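Local coordinates for protein beta-ketoacyl synthase (Burkholderia phymatum, PDB 4EWG) that probably catalyses the condensation step of fatty-acid chain elongation, as a 3-oxoacyl-[acyl-carrier-protein] synthase of the thiolase-like superfamily, at residues Tyr109-Phe122 / Asp133-Thr147. Numbering follows the deposited sequence.
Sequences YGSSSGSVEPIRAF and DVTSNSYVQMMPHTT
Within the N-terminal half of this thiolase-fold ketosynthase, the connection from strand 105-110 of the central sheet and the start of helix 116-128, into which it runs, pack together on the short helix 138-142 near the subunit interface. The two helical segments cross at -123°, their axes 8.2 Å apart. The Phe122 ring lies among Met142, Val134 and Ser138: its CD2 is 3.5 Å from Met142 SD, an oblique Met-aromatic contact, while CE1 meets Val134 CG1 and CE2 touches Ser138 CB. The extended chain of Met142, with CG anti to the backbone N (chi1 -173°), carries the sulfur past Pro118 and Ile119 to this ring. Pro118 presses its CG against Met142 CB at 3.7 Å. Where the backbones come nearest, Gly114 CA sits 3.4 Å from Met142 O in a CA-H...O contact, and Ser115 N donates to Gln141 O over 3.1 Å. The side chain of Ser115 turns to Glu197 and to a water shared with Thr146 OG1. Nearer the strand, another water donates to both Ser111 OG and Pro144 O and accepts from Thr147 N, bridging the segments where Thr147 OG1 approaches Gly110 CA. Across the interface, Tyr139 OH hydrogen-bonds Ser112 O of the second subunit. At the far end a salt bridge closes the contact: Arg120 NH1 meets the anti lone pair of Asp133 OD2 at 3.1 Å, with guanidinium and carboxylate planes 73° apart.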
loop_
_atom_site.group_PDB
_atom_site.type_symbol
_atom_site.label_atom_id
_atom_site.label_comp_id
_atom_site.label_asym_id
_atom_site.label_seq_id
_atom_site.Cartn_x
_atom_site.Cartn_y
_atom_site.Cartn_z
ATOM N N TYR A 109 6.534 -2.829 -3.146
ATOM C CA TYR A 109 6.544 -1.868 -4.255
ATOM C C TYR A 109 5.319 -0.972 -4.217
ATOM O O TYR A 109 4.258 -1.380 -3.732
ATOM C CB TYR A 109 6.519 -2.627 -5.607
ATOM C CG TYR A 109 7.562 -2.211 -6.578
ATOM C CD1 TYR A 109 7.363 -1.103 -7.446
ATOM C CD2 TYR A 109 8.774 -2.898 -6.655
ATOM C CE1 TYR A 109 8.352 -0.716 -8.356
ATOM C CE2 TYR A 109 9.761 -2.514 -7.574
ATOM C CZ TYR A 109 9.550 -1.431 -8.407
ATOM O OH TYR A 109 10.545 -1.060 -9.274
ATOM N N GLY A 110 5.457 0.214 -4.787
ATOM C CA GLY A 110 4.306 1.059 -4.984
ATOM C C GLY A 110 4.523 2.209 -5.939
ATOM O O GLY A 110 5.618 2.389 -6.484
ATOM N N SER A 111 3.455 2.980 -6.131
ATOM C CA SER A 111 3.468 4.130 -7.015
ATOM C C SER A 111 2.382 5.085 -6.564
ATOM O O SER A 111 1.518 4.707 -5.781
ATOM C CB SER A 111 3.212 3.698 -8.474
ATOM O OG SER A 111 1.990 3.020 -8.603
ATOM N N SER A 112 2.443 6.326 -7.026
ATOM C CA SER A 112 1.448 7.344 -6.653
ATOM C C SER A 112 0.113 7.023 -7.308
ATOM O O SER A 112 -0.952 7.413 -6.808
ATOM C CB SER A 112 1.874 8.766 -7.101
ATOM O OG SER A 112 3.206 9.054 -6.710
ATOM N N SER A 113 0.180 6.320 -8.430
ATOM C CA SER A 113 -0.970 6.092 -9.253
ATOM C C SER A 113 -0.786 4.861 -10.163
ATOM O O SER A 113 0.330 4.428 -10.429
ATOM C CB SER A 113 -1.171 7.367 -10.095
ATOM O OG SER A 113 -2.091 7.177 -11.117
ATOM N N GLY A 114 -1.911 4.329 -10.645
ATOM C CA GLY A 114 -1.935 3.327 -11.658
ATOM C C GLY A 114 -1.707 3.932 -13.026
ATOM O O GLY A 114 -1.154 5.037 -13.148
ATOM N N SER A 115 -2.122 3.226 -14.069
ATOM C CA SER A 115 -1.791 3.644 -15.441
ATOM C C SER A 115 -2.891 4.499 -16.085
ATOM O O SER A 115 -4.043 4.402 -15.717
ATOM C CB SER A 115 -1.492 2.414 -16.309
ATOM O OG SER A 115 -0.226 1.858 -15.937
ATOM N N VAL A 116 -2.505 5.292 -17.076
ATOM C CA VAL A 116 -3.412 6.280 -17.654
ATOM C C VAL A 116 -4.609 5.668 -18.333
ATOM O O VAL A 116 -5.717 6.151 -18.155
ATOM C CB VAL A 116 -2.716 7.274 -18.650
ATOM C CG1 VAL A 116 -1.725 8.145 -17.893
ATOM C CG2 VAL A 116 -2.059 6.576 -19.846
ATOM N N GLU A 117 -4.402 4.593 -19.089
ATOM C CA GLU A 117 -5.475 4.035 -19.910
ATOM C C GLU A 117 -6.720 3.693 -19.085
ATOM O O GLU A 117 -7.800 4.157 -19.399
ATOM C CB GLU A 117 -4.996 2.809 -20.703
ATOM C CG GLU A 117 -3.985 3.141 -21.788
ATOM C CD GLU A 117 -2.553 3.391 -21.286
ATOM O OE1 GLU A 117 -2.233 3.113 -20.075
ATOM O OE2 GLU A 117 -1.730 3.848 -22.135
ATOM N N PRO A 118 -6.570 2.864 -18.031
ATOM C CA PRO A 118 -7.754 2.470 -17.271
ATOM C C PRO A 118 -8.330 3.593 -16.409
ATOM O O PRO A 118 -9.555 3.632 -16.210
ATOM C CB PRO A 118 -7.250 1.319 -16.404
ATOM C CG PRO A 118 -5.787 1.600 -16.256
ATOM C CD PRO A 118 -5.370 2.127 -17.589
ATOM N N ILE A 119 -7.482 4.518 -15.932
ATOM C CA ILE A 119 -7.996 5.715 -15.293
ATOM C C ILE A 119 -8.930 6.453 -16.258
ATOM O O ILE A 119 -10.033 6.820 -15.882
ATOM C CB ILE A 119 -6.887 6.655 -14.779
ATOM C CG1 ILE A 119 -6.122 6.018 -13.636
ATOM C CG2 ILE A 119 -7.492 7.952 -14.224
ATOM C CD1 ILE A 119 -4.779 6.679 -13.367
ATOM N N ARG A 120 -8.502 6.644 -17.496
ATOM C CA ARG A 120 -9.357 7.222 -18.543
ATOM C C ARG A 120 -10.646 6.417 -18.735
ATOM O O ARG A 120 -11.737 6.985 -18.843
ATOM C CB ARG A 120 -8.601 7.326 -19.888
ATOM C CG ARG A 120 -9.364 8.103 -20.984
ATOM C CD ARG A 120 -8.755 8.056 -22.398
ATOM N NE ARG A 120 -8.140 6.766 -22.572
ATOM C CZ ARG A 120 -8.795 5.639 -22.860
ATOM N NH1 ARG A 120 -10.115 5.650 -23.102
ATOM N NH2 ARG A 120 -8.108 4.481 -22.906
ATOM N N ALA A 121 -10.505 5.095 -18.798
ATOM C CA ALA A 121 -11.638 4.215 -19.103
ATOM C C ALA A 121 -12.655 4.242 -17.970
ATOM O O ALA A 121 -13.835 4.445 -18.190
ATOM C CB ALA A 121 -11.157 2.788 -19.360
ATOM N N PHE A 122 -12.199 4.032 -16.750
ATOM C CA PHE A 122 -13.124 4.036 -15.601
ATOM C C PHE A 122 -13.702 5.441 -15.313
ATOM O O PHE A 122 -14.897 5.578 -14.978
ATOM C CB PHE A 122 -12.445 3.477 -14.352
ATOM C CG PHE A 122 -12.321 1.968 -14.336
ATOM C CD1 PHE A 122 -13.441 1.157 -14.449
ATOM C CD2 PHE A 122 -11.092 1.364 -14.153
ATOM C CE1 PHE A 122 -13.319 -0.244 -14.386
ATOM C CE2 PHE A 122 -10.956 -0.022 -14.113
ATOM C CZ PHE A 122 -12.074 -0.830 -14.218
ATOM N N ASP A 133 -14.061 1.080 -23.401
ATOM C CA ASP A 133 -12.692 0.664 -23.166
ATOM C C ASP A 133 -12.457 0.091 -21.799
ATOM O O ASP A 133 -11.313 -0.050 -21.360
ATOM C CB ASP A 133 -11.763 1.856 -23.362
ATOM C CG ASP A 133 -11.830 2.417 -24.766
ATOM O OD1 ASP A 133 -12.244 1.705 -25.679
ATOM O OD2 ASP A 133 -11.439 3.575 -24.952
ATOM N N VAL A 134 -13.517 -0.224 -21.077
ATOM C CA VAL A 134 -13.328 -0.895 -19.794
ATOM C C VAL A 134 -13.227 -2.356 -20.129
ATOM O O VAL A 134 -14.152 -2.898 -20.709
ATOM C CB VAL A 134 -14.514 -0.613 -18.841
ATOM C CG1 VAL A 134 -14.484 -1.550 -17.637
ATOM C CG2 VAL A 134 -14.519 0.862 -18.460
ATOM N N THR A 135 -12.104 -2.993 -19.793
ATOM C CA THR A 135 -11.945 -4.457 -19.991
ATOM C C THR A 135 -11.662 -5.180 -18.698
ATOM O O THR A 135 -11.510 -4.574 -17.634
ATOM C CB THR A 135 -10.806 -4.797 -20.971
ATOM O OG1 THR A 135 -9.539 -4.736 -20.292
ATOM C CG2 THR A 135 -10.840 -3.863 -22.194
ATOM N N SER A 136 -11.543 -6.492 -18.801
ATOM C CA SER A 136 -11.215 -7.336 -17.654
ATOM C C SER A 136 -9.806 -7.130 -17.134
ATOM O O SER A 136 -9.482 -7.624 -16.095
ATOM C CB SER A 136 -11.424 -8.801 -18.002
ATOM O OG SER A 136 -10.498 -9.205 -18.997
ATOM N N ASN A 137 -8.985 -6.392 -17.878
ATOM C CA ASN A 137 -7.605 -6.073 -17.505
ATOM C C ASN A 137 -7.429 -4.652 -16.974
ATOM O O ASN A 137 -6.337 -4.286 -16.550
ATOM C CB ASN A 137 -6.675 -6.257 -18.724
ATOM C CG ASN A 137 -6.421 -7.699 -19.033
ATOM O OD1 ASN A 137 -6.109 -8.457 -18.150
ATOM N ND2 ASN A 137 -6.521 -8.077 -20.288
ATOM N N SER A 138 -8.480 -3.860 -17.005
ATOM C CA SER A 138 -8.355 -2.444 -16.631
ATOM C C SER A 138 -7.977 -2.271 -15.151
ATOM O O SER A 138 -7.062 -1.496 -14.800
ATOM C CB SER A 138 -9.657 -1.705 -16.968
ATOM O OG SER A 138 -9.887 -1.654 -18.379
ATOM N N TYR A 139 -8.641 -3.021 -14.278
ATOM C CA TYR A 139 -8.402 -2.860 -12.833
ATOM C C TYR A 139 -6.955 -3.169 -12.472
ATOM O O TYR A 139 -6.336 -2.403 -11.711
ATOM C CB TYR A 139 -9.358 -3.703 -11.946
ATOM C CG TYR A 139 -9.029 -3.510 -10.475
ATOM C CD1 TYR A 139 -9.214 -2.264 -9.868
ATOM C CD2 TYR A 139 -8.484 -4.522 -9.729
ATOM C CE1 TYR A 139 -8.910 -2.061 -8.532
ATOM C CE2 TYR A 139 -8.151 -4.333 -8.388
ATOM C CZ TYR A 139 -8.349 -3.091 -7.791
ATOM O OH TYR A 139 -8.007 -2.875 -6.457
ATOM N N VAL A 140 -6.413 -4.264 -13.012
ATOM C CA VAL A 140 -5.054 -4.696 -12.629
ATOM C C VAL A 140 -3.965 -3.729 -13.104
ATOM O O VAL A 140 -2.901 -3.586 -12.465
ATOM C CB VAL A 140 -4.726 -6.148 -13.119
ATOM C CG1 VAL A 140 -4.827 -6.302 -14.641
ATOM C CG2 VAL A 140 -3.337 -6.548 -12.652
ATOM N N GLN A 141 -4.241 -3.027 -14.193
ATOM C CA GLN A 141 -3.347 -1.926 -14.646
ATOM C C GLN A 141 -3.536 -0.612 -13.836
ATOM O O GLN A 141 -2.622 0.203 -13.746
ATOM C CB GLN A 141 -3.585 -1.634 -16.126
ATOM C CG GLN A 141 -3.285 -2.797 -17.053
ATOM C CD GLN A 141 -3.395 -2.424 -18.536
ATOM O OE1 GLN A 141 -3.629 -1.254 -18.899
ATOM N NE2 GLN A 141 -3.183 -3.426 -19.412
ATOM N N MET A 142 -4.734 -0.406 -13.295
ATOM C CA MET A 142 -5.072 0.806 -12.499
ATOM C C MET A 142 -4.826 0.642 -10.997
ATOM O O MET A 142 -4.535 1.594 -10.309
ATOM C CB MET A 142 -6.549 1.147 -12.648
ATOM C CG MET A 142 -6.909 2.490 -11.996
ATOM S SD MET A 142 -8.631 2.921 -12.134
ATOM C CE MET A 142 -8.876 4.129 -10.807
ATOM N N MET A 143 -4.909 -0.592 -10.504
ATOM C CA MET A 143 -5.012 -0.791 -9.068
ATOM C C MET A 143 -3.802 -0.202 -8.273
ATOM O O MET A 143 -2.711 -0.096 -8.777
ATOM C CB MET A 143 -5.223 -2.249 -8.734
ATOM C CG MET A 143 -4.051 -3.185 -9.074
ATOM S SD MET A 143 -4.635 -4.876 -9.014
ATOM C CE MET A 143 -3.084 -5.736 -8.859
ATOM N N PRO A 144 -4.031 0.206 -7.025
ATOM C CA PRO A 144 -2.975 0.771 -6.180
ATOM C C PRO A 144 -1.691 -0.051 -6.218
ATOM O O PRO A 144 -0.590 0.482 -6.260
ATOM C CB PRO A 144 -3.611 0.711 -4.798
ATOM C CG PRO A 144 -5.066 0.944 -5.108
ATOM C CD PRO A 144 -5.308 0.098 -6.302
ATOM N N HIS A 145 -1.865 -1.360 -6.180
ATOM C CA HIS A 145 -0.754 -2.287 -6.086
ATOM C C HIS A 145 -0.378 -2.915 -7.413
ATOM O O HIS A 145 0.187 -3.985 -7.431
ATOM C CB HIS A 145 -1.030 -3.353 -5.013
ATOM C CG HIS A 145 -2.340 -4.104 -5.187
ATOM N ND1 HIS A 145 -3.485 -3.501 -5.543
ATOM C CD2 HIS A 145 -2.649 -5.444 -5.013
ATOM C CE1 HIS A 145 -4.491 -4.418 -5.587
ATOM N NE2 HIS A 145 -3.982 -5.604 -5.283
ATOM N N THR A 146 -0.641 -2.207 -8.529
ATOM C CA THR A 146 -0.315 -2.698 -9.865
ATOM C C THR A 146 1.181 -3.012 -10.027
ATOM O O THR A 146 1.550 -4.069 -10.580
ATOM C CB THR A 146 -0.791 -1.741 -10.981
ATOM O OG1 THR A 146 -0.669 -2.389 -12.253
ATOM C CG2 THR A 146 -0.042 -0.405 -10.971
ATOM N N THR A 147 2.040 -2.114 -9.540
ATOM C CA THR A 147 3.453 -2.345 -9.656
ATOM C C THR A 147 3.833 -3.642 -8.880
ATOM O O THR A 147 4.457 -4.529 -9.439
ATOM C CB THR A 147 4.285 -1.151 -9.177
ATOM O OG1 THR A 147 3.931 -0.832 -7.837
ATOM C CG2 THR A 147 4.089 0.047 -10.076
HETATM O O HOH W 1 1.548 0.440 -7.881
HETATM O O HOH W 2 -0.805 3.070 -6.824
HETATM O O HOH W 3 -4.263 4.812 -9.588
HETATM O O HOH W 4 0.120 -0.835 -14.674
#